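Long-range contacts in probable oxidoreductase (Mycobacterium abscessus, PDB 4EYE), which is probably an oxidoreductase of the quinone oxidoreductase branch of the medium-chain dehydrogenase family, although its substrate is not established: residues V313-L319 and K337-P342; G155-E161 and E250-L254. One frame throughout, in Å; residues are numbered along the deposited sequence.

How the contacts relate
The two contacts flank the middle of the molecule, with centres 33 Å apart and nearest atoms about 18 Å apart, and they share no strand or sheet. Contact 2 comes first along the chain and is complete before contact 1 begins. It joins the loop between helix 143-154 and strand 162-165 to strand 251-255 of the six-stranded parallel sheet, whose order 3-2-1-4-5-6 marks the Rossmann-type half. Contact 1 follows after helices 283-289 and 293-306, where strands 313-318 and 337-341 pair in parallel within the mixed sheet that includes strands 51-55 and 85-92. The chain thus leaves the Rossmann-type sheet and comes back to the sheet of the GroES-like half, consistent with the C-terminal strands completing that earlier domain.

Contact 1: residues V313-L319 and K337-P342; sequences VSARIPL and KMVLVP
Five backbone hydrogen bonds join Val313-Leu319 to Lys337-Pro342, whose strands 313-318 and 337-341 run parallel in a beta-alpha-beta unit, with helix 322-330 as the crossover. The shortest runs from Val341 N to Ile317 O at 2.7 Å; the next, Ile317 N to Val339 O, is 2.8 Å long. Val339 N reaches Ala315 O almost straight, at 168°. At the far end Leu319 N, just past the strand, meets Val341 O from above the carbonyl plane. The pairing slips by one residue between Val313 and Ala315, a beta bulge at which Ser314 N still bonds Lys337 O at 2.9 Å.

The charged ends turn to other partners: Arg316 pairs with Asp133, and Lys337 with Glu85. On the face carrying Arg316, its CG lies alongside Val339 CG2 at 3.8 Å, and its CB touches Val341 CG2. The other face is apolar and backed by Ala325 of helix 322-330. There Met338, bent at chi3 (-85°), brings CE within 4.1 Å of Ile317 CG1, while Leu340 CD2 packs on Ile317 CB. Beyond the strand, Leu319 crosses Leu340 at about a right angle, their CD1 atoms 4.0 Å apart.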
ATOM      1  N   VAL A 313      -8.292  -8.466  -1.370  1.00 16.35           N
ATOM      2  CA  VAL A 313      -8.681  -7.620  -2.457  1.00 16.46           C
ATOM      3  C   VAL A 313     -10.206  -7.541  -2.500  1.00 16.98           C
ATOM      4  O   VAL A 313     -10.873  -8.545  -2.745  1.00 17.70           O
ATOM      5  CB  VAL A 313      -8.159  -8.128  -3.818  1.00 16.44           C
ATOM      6  CG1 VAL A 313      -8.598  -7.152  -4.917  1.00 16.36           C
ATOM      7  CG2 VAL A 313      -6.624  -8.222  -3.787  1.00 16.10           C
ATOM      8  N   SER A 314     -10.743  -6.350  -2.225  1.00 16.99           N
ATOM      9  CA  SER A 314     -12.182  -6.228  -1.958  1.00 17.40           C
ATOM     10  C   SER A 314     -12.970  -5.919  -3.249  1.00 17.54           C
ATOM     11  O   SER A 314     -14.166  -6.222  -3.334  1.00 18.09           O
ATOM     12  CB  SER A 314     -12.427  -5.165  -0.900  1.00 17.44           C
ATOM     13  OG  SER A 314     -11.907  -3.891  -1.308  1.00 17.17           O
ATOM     14  N   ALA A 315     -12.292  -5.363  -4.253  1.00 17.15           N
ATOM     15  CA  ALA A 315     -12.902  -4.993  -5.495  1.00 17.27           C
ATOM     16  C   ALA A 315     -11.908  -5.109  -6.667  1.00 16.99           C
ATOM     17  O   ALA A 315     -10.742  -4.700  -6.548  1.00 16.49           O
ATOM     18  CB  ALA A 315     -13.410  -3.563  -5.427  1.00 17.37           C
ATOM     19  N   ARG A 316     -12.413  -5.625  -7.800  1.00 17.18           N
ATOM     20  CA  ARG A 316     -11.684  -5.655  -9.038  1.00 17.07           C
ATOM     21  C   ARG A 316     -12.598  -5.042 -10.091  1.00 17.35           C
ATOM     22  O   ARG A 316     -13.596  -5.625 -10.480  1.00 17.76           O
ATOM     23  CB  ARG A 316     -11.244  -7.076  -9.404  1.00 17.20           C
ATOM     24  CG  ARG A 316     -10.626  -7.839  -8.264  1.00 17.13           C
ATOM     25  CD  ARG A 316      -9.977  -9.129  -8.688  1.00 17.34           C
ATOM     26  NE  ARG A 316      -9.601  -9.932  -7.535  1.00 17.43           N
ATOM     27  CZ  ARG A 316      -8.802 -11.003  -7.603  1.00 17.63           C
ATOM     28  NH1 ARG A 316      -8.326 -11.391  -8.759  1.00 17.80           N
ATOM     29  NH2 ARG A 316      -8.497 -11.688  -6.518  1.00 17.91           N
ATOM     30  N   ILE A 317     -12.230  -3.855 -10.543  1.00 17.24           N
ATOM     31  CA  ILE A 317     -13.116  -2.990 -11.331  1.00 17.49           C
ATOM     32  C   ILE A 317     -12.544  -2.938 -12.733  1.00 17.45           C
ATOM     33  O   ILE A 317     -11.331  -2.831 -12.880  1.00 17.12           O
ATOM     34  CB  ILE A 317     -13.168  -1.588 -10.731  1.00 17.41           C
ATOM     35  CG1 ILE A 317     -13.612  -1.595  -9.231  1.00 17.46           C
ATOM     36  CG2 ILE A 317     -14.033  -0.688 -11.607  1.00 17.65           C
ATOM     37  CD1 ILE A 317     -14.986  -2.216  -8.940  1.00 17.91           C
ATOM     38  N   PRO A 318     -13.376  -3.101 -13.775  1.00 17.81           N
ATOM     39  CA  PRO A 318     -12.796  -2.927 -15.106  1.00 17.86           C
ATOM     40  C   PRO A 318     -12.100  -1.561 -15.250  1.00 17.71           C
ATOM     41  O   PRO A 318     -12.619  -0.541 -14.810  1.00 17.63           O
ATOM     42  CB  PRO A 318     -14.011  -3.010 -16.052  1.00 18.36           C
ATOM     43  CG  PRO A 318     -15.154  -3.582 -15.243  1.00 18.56           C
ATOM     44  CD  PRO A 318     -14.804  -3.426 -13.798  1.00 18.26           C
ATOM     45  N   LEU A 319     -10.971  -1.550 -15.948  1.00 17.74           N
ATOM     46  CA  LEU A 319     -10.241  -0.332 -16.285  1.00 17.84           C
ATOM     47  C   LEU A 319     -11.133   0.737 -16.900  1.00 18.44           C
ATOM     48  O   LEU A 319     -10.999   1.894 -16.596  1.00 18.18           O
ATOM     49  CB  LEU A 319      -9.066  -0.656 -17.227  1.00 17.70           C
ATOM     50  CG  LEU A 319      -8.177   0.515 -17.576  1.00 17.57           C
ATOM     51  CD1 LEU A 319      -7.623   1.173 -16.304  1.00 17.20           C
ATOM     52  CD2 LEU A 319      -7.030   0.052 -18.483  1.00 17.50           C
ATOM     53  N   LYS A 337      -7.604  -3.690  -0.459  1.00 17.10           N
ATOM     54  CA  LYS A 337      -7.122  -3.178  -1.716  1.00 16.41           C
ATOM     55  C   LYS A 337      -8.202  -3.264  -2.815  1.00 16.35           C
ATOM     56  O   LYS A 337      -8.889  -4.262  -2.954  1.00 16.42           O
ATOM     57  CB  LYS A 337      -5.868  -3.965  -2.136  1.00 16.04           C
ATOM     58  CG  LYS A 337      -5.093  -3.330  -3.295  1.00 15.85           C
ATOM     59  CD  LYS A 337      -4.316  -2.099  -2.790  1.00 15.64           C
ATOM     60  CE  LYS A 337      -3.607  -1.360  -3.893  1.00 15.55           C
ATOM     61  NZ  LYS A 337      -2.812  -0.221  -3.341  1.00 15.49           N
ATOM     62  N   MET A 338      -8.258  -2.232  -3.642  1.00 16.15           N
ATOM     63  CA  MET A 338      -9.008  -2.233  -4.880  1.00 16.22           C
ATOM     64  C   MET A 338      -8.019  -2.302  -6.053  1.00 15.83           C
ATOM     65  O   MET A 338      -6.998  -1.609  -6.038  1.00 15.50           O
ATOM     66  CB  MET A 338      -9.786  -0.933  -5.000  1.00 16.57           C
ATOM     67  CG  MET A 338     -10.303  -0.553  -6.390  1.00 16.86           C
ATOM     68  SD  MET A 338     -11.149   1.083  -6.410  1.00 17.42           S
ATOM     69  CE  MET A 338     -12.811   0.687  -5.933  1.00 17.58           C
ATOM     70  N   VAL A 339      -8.402  -3.032  -7.102  1.00 15.76           N
ATOM     71  CA  VAL A 339      -7.627  -3.045  -8.317  1.00 15.63           C
ATOM     72  C   VAL A 339      -8.520  -2.797  -9.518  1.00 15.89           C
ATOM     73  O   VAL A 339      -9.748  -2.993  -9.464  1.00 16.08           O
ATOM     74  CB  VAL A 339      -6.795  -4.352  -8.474  1.00 15.52           C
ATOM     75  CG1 VAL A 339      -5.976  -4.666  -7.204  1.00 15.33           C
ATOM     76  CG2 VAL A 339      -7.693  -5.544  -8.765  1.00 15.79           C
ATOM     77  N   LEU A 340      -7.880  -2.351 -10.587  1.00 15.91           N
ATOM     78  CA  LEU A 340      -8.474  -2.200 -11.873  1.00 16.25           C
ATOM     79  C   LEU A 340      -7.986  -3.304 -12.771  1.00 16.65           C
ATOM     80  O   LEU A 340      -6.790  -3.655 -12.770  1.00 16.58           O
ATOM     81  CB  LEU A 340      -8.078  -0.832 -12.488  1.00 16.15           C
ATOM     82  CG  LEU A 340      -8.343   0.397 -11.650  1.00 16.08           C
ATOM     83  CD1 LEU A 340      -7.978   1.717 -12.399  1.00 16.12           C
ATOM     84  CD2 LEU A 340      -9.785   0.445 -11.118  1.00 16.30           C
ATOM     85  N   VAL A 341      -8.886  -3.843 -13.567  1.00 17.37           N
ATOM     86  CA  VAL A 341      -8.578  -4.973 -14.453  1.00 18.02           C
ATOM     87  C   VAL A 341      -8.803  -4.574 -15.912  1.00 18.79           C
ATOM     88  O   VAL A 341      -9.943  -4.300 -16.280  1.00 19.23           O
ATOM     89  CB  VAL A 341      -9.507  -6.142 -14.171  1.00 18.28           C
ATOM     90  CG1 VAL A 341      -9.057  -7.393 -14.979  1.00 18.57           C
ATOM     91  CG2 VAL A 341      -9.563  -6.411 -12.670  1.00 18.09           C
ATOM     92  N   PRO A 342      -7.727  -4.524 -16.726  1.00 19.27           N
ATOM     93  CA  PRO A 342      -7.816  -4.047 -18.074  1.00 20.10           C
ATOM     94  C   PRO A 342      -8.614  -4.985 -18.973  1.00 21.32           C
ATOM     95  O   PRO A 342      -9.410  -4.488 -19.771  1.00 22.52           O
ATOM     96  CB  PRO A 342      -6.347  -3.996 -18.525  1.00 19.97           C
ATOM     97  CG  PRO A 342      -5.585  -3.751 -17.292  1.00 19.41           C
ATOM     98  CD  PRO A 342      -6.327  -4.617 -16.277  1.00 19.25           C
ATOM     99  OXT PRO A 342      -8.555  -6.214 -18.821  1.00 22.19           O
TER

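Contact 2: residues G155-E161 and E250-L254; sequences GQLRAGE and EGRLL
Arg252 reaches Gly155 and Glu161 through a bent side chain: chi1 of 50° sets CG between its backbone N and carbonyl carbon, and the turn at chi2 (-97°) sends the guanidinium to the loop. Glu161 comes to meet it with an extended chain. The setting is a Rossmann-type parallel sheet: Arg252 lies on strand 251-255, and Gly155-Glu161 is the loop between helix 143-154 and strand 162-165.

The salt bridge is end-on, one nitrogen to each oxygen. Arg252 NH2 gives a fairly straight bond to the syn lone pair of Glu161 OE1, 3.0 Å away, whereas NH1 approaches OE2 from above the carboxylate plane. The planes of the two groups are 46° apart, so the pair is twisted rather than coplanar. Glu161 OE1 also accepts Arg158 N at 2.7 Å, on the anti side but tilted well out of the carboxylate plane, and this second bond helps fix the carboxylate's rotation within the type II turn Arg158-Glu161.

Along its side, the guanidinium grips one carbonyl oxygen with two nitrogens: Arg252 NE and NH2 both bond Gly155 O, at 3.0 and 2.9 Å respectively. NH2 adds a weak bond to Gln156 O, where the chain leaves the helix with positive phi. All three oxygens, Gly155 O, Gln156 O and Glu161 OE1, lie at the guanidinium's edge, near its plane. NH1 has a further partner in Asp229 O of the adjacent strand 228-233, so one arginine ties the loop to two neighbouring strands. The carboxylate probably offsets much of the guanidinium's charge.

A single apolar touch adds to this polar cluster: Leu254 CD2 lies 4.2 Å from Gly155 CA.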
ATOM      1  N   GLY A 155      10.867   0.346  12.876  1.00 23.67           N
ATOM      2  CA  GLY A 155      10.311   0.152  14.212  1.00 24.41           C
ATOM      3  C   GLY A 155      10.849  -1.060  14.968  1.00 25.29           C
ATOM      4  O   GLY A 155      10.617  -1.181  16.180  1.00 24.76           O
ATOM      5  N   GLN A 156      11.604  -1.914  14.274  1.00 25.54           N
ATOM      6  CA  GLN A 156      12.121  -3.145  14.833  1.00 27.20           C
ATOM      7  C   GLN A 156      11.081  -3.936  15.674  1.00 26.18           C
ATOM      8  O   GLN A 156      11.326  -4.262  16.851  1.00 25.57           O
ATOM      9  CB  GLN A 156      13.399  -2.883  15.633  1.00 30.14           C
ATOM     10  CG  GLN A 156      14.540  -2.341  14.768  1.00 33.54           C
ATOM     11  CD  GLN A 156      15.800  -2.049  15.564  1.00 39.00           C
ATOM     12  OE1 GLN A 156      16.567  -2.957  15.888  1.00 45.44           O
ATOM     13  NE2 GLN A 156      16.037  -0.764  15.869  1.00 42.65           N
ATOM     14  N   LEU A 157       9.958  -4.270  15.040  1.00 24.76           N
ATOM     15  CA  LEU A 157       8.908  -5.059  15.678  1.00 24.71           C
ATOM     16  C   LEU A 157       9.450  -6.404  16.120  1.00 25.49           C
ATOM     17  O   LEU A 157      10.260  -6.990  15.436  1.00 24.68           O
ATOM     18  CB  LEU A 157       7.755  -5.282  14.707  1.00 24.28           C
ATOM     19  CG  LEU A 157       6.571  -6.089  15.262  1.00 24.63           C
ATOM     20  CD1 LEU A 157       5.960  -5.514  16.538  1.00 24.13           C
ATOM     21  CD2 LEU A 157       5.505  -6.278  14.176  1.00 24.20           C
ATOM     22  N   ARG A 158       9.008  -6.893  17.274  1.00 26.47           N
ATOM     23  CA  ARG A 158       9.449  -8.197  17.733  1.00 27.68           C
ATOM     24  C   ARG A 158       8.256  -9.089  17.953  1.00 26.83           C
ATOM     25  O   ARG A 158       7.174  -8.610  18.293  1.00 25.34           O
ATOM     26  CB  ARG A 158      10.261  -8.046  19.020  1.00 29.65           C
ATOM     27  CG  ARG A 158      11.593  -7.337  18.817  1.00 32.52           C
ATOM     28  CD  ARG A 158      12.514  -8.203  17.973  1.00 34.59           C
ATOM     29  NE  ARG A 158      13.789  -7.574  17.623  1.00 38.60           N
ATOM     30  CZ  ARG A 158      14.040  -6.905  16.488  1.00 40.25           C
ATOM     31  NH1 ARG A 158      13.085  -6.690  15.570  1.00 40.85           N
ATOM     32  NH2 ARG A 158      15.243  -6.405  16.281  1.00 40.98           N
ATOM     33  N   ALA A 159       8.458 -10.391  17.771  1.00 26.63           N
ATOM     34  CA  ALA A 159       7.434 -11.383  18.126  1.00 27.05           C
ATOM     35  C   ALA A 159       6.957 -11.135  19.573  1.00 27.35           C
ATOM     36  O   ALA A 159       7.754 -10.841  20.448  1.00 27.30           O
ATOM     37  CB  ALA A 159       7.999 -12.797  17.960  1.00 27.43           C
ATOM     38  N   GLY A 160       5.655 -11.196  19.801  1.00 27.48           N
ATOM     39  CA  GLY A 160       5.112 -11.072  21.145  1.00 28.23           C
ATOM     40  C   GLY A 160       4.830  -9.640  21.564  1.00 28.16           C
ATOM     41  O   GLY A 160       4.236  -9.416  22.612  1.00 28.44           O
ATOM     42  N   GLU A 161       5.227  -8.649  20.761  1.00 27.24           N
ATOM     43  CA  GLU A 161       4.830  -7.262  21.071  1.00 26.20           C
ATOM     44  C   GLU A 161       3.393  -7.004  20.669  1.00 25.22           C
ATOM     45  O   GLU A 161       2.810  -7.771  19.912  1.00 24.54           O
ATOM     46  CB  GLU A 161       5.781  -6.274  20.398  1.00 26.57           C
ATOM     47  CG  GLU A 161       7.200  -6.304  20.975  1.00 26.95           C
ATOM     48  CD  GLU A 161       8.067  -5.195  20.441  1.00 27.34           C
ATOM     49  OE1 GLU A 161       8.244  -5.086  19.194  1.00 26.87           O
ATOM     50  OE2 GLU A 161       8.553  -4.393  21.274  1.00 28.12           O
ATOM     51  N   GLU A 250       8.853   3.220  26.460  1.00 31.04           N
ATOM     52  CA  GLU A 250       9.726   2.909  25.357  1.00 30.69           C
ATOM     53  C   GLU A 250       8.954   2.427  24.114  1.00 29.61           C
ATOM     54  O   GLU A 250       9.546   1.850  23.220  1.00 30.18           O
ATOM     55  CB  GLU A 250      10.811   1.917  25.752  1.00 31.07           C
ATOM     56  CG  GLU A 250      11.677   2.365  26.929  1.00 32.06           C
ATOM     57  CD  GLU A 250      12.730   1.320  27.258  1.00 32.13           C
ATOM     58  OE1 GLU A 250      12.426   0.368  27.978  1.00 32.66           O
ATOM     59  OE2 GLU A 250      13.871   1.438  26.806  1.00 33.26           O
ATOM     60  N   GLY A 251       7.659   2.709  24.043  1.00 28.72           N
ATOM     61  CA  GLY A 251       6.881   2.377  22.858  1.00 27.70           C
ATOM     62  C   GLY A 251       7.216   3.280  21.678  1.00 27.62           C
ATOM     63  O   GLY A 251       7.889   4.299  21.824  1.00 27.58           O
ATOM     64  N   ARG A 252       6.770   2.901  20.486  1.00 26.99           N
ATOM     65  CA  ARG A 252       7.056   3.716  19.357  1.00 27.03           C
ATOM     66  C   ARG A 252       5.893   3.853  18.416  1.00 26.51           C
ATOM     67  O   ARG A 252       5.088   2.944  18.239  1.00 25.55           O
ATOM     68  CB  ARG A 252       8.336   3.271  18.669  1.00 27.29           C
ATOM     69  CG  ARG A 252       8.407   1.805  18.363  1.00 28.10           C
ATOM     70  CD  ARG A 252       9.162   1.000  19.386  1.00 27.92           C
ATOM     71  NE  ARG A 252       9.555  -0.273  18.802  1.00 27.31           N
ATOM     72  CZ  ARG A 252       9.140  -1.475  19.166  1.00 26.90           C
ATOM     73  NH1 ARG A 252       8.265  -1.642  20.133  1.00 28.19           N
ATOM     74  NH2 ARG A 252       9.597  -2.537  18.534  1.00 26.60           N
ATOM     75  N   LEU A 253       5.774   5.045  17.867  1.00 27.11           N
ATOM     76  CA  LEU A 253       4.679   5.363  16.998  1.00 27.33           C
ATOM     77  C   LEU A 253       5.246   5.609  15.614  1.00 27.09           C
ATOM     78  O   LEU A 253       6.086   6.485  15.450  1.00 27.98           O
ATOM     79  CB  LEU A 253       3.960   6.609  17.525  1.00 28.04           C
ATOM     80  CG  LEU A 253       2.701   6.942  16.720  1.00 28.03           C
ATOM     81  CD1 LEU A 253       1.691   7.526  17.690  1.00 29.02           C
ATOM     82  CD2 LEU A 253       2.991   7.854  15.554  1.00 28.00           C
ATOM     83  N   LEU A 254       4.816   4.814  14.648  1.00 26.47           N
ATOM     84  CA  LEU A 254       5.219   4.985  13.265  1.00 26.49           C
ATOM     85  C   LEU A 254       4.199   5.807  12.520  1.00 26.39           C
ATOM     86  O   LEU A 254       3.009   5.481  12.475  1.00 26.14           O
ATOM     87  CB  LEU A 254       5.399   3.648  12.560  1.00 26.28           C
ATOM     88  CG  LEU A 254       6.184   2.547  13.312  1.00 27.73           C
ATOM     89  CD1 LEU A 254       6.710   1.478  12.346  1.00 26.93           C
ATOM     90  CD2 LEU A 254       7.294   3.034  14.228  1.00 27.37           C
TER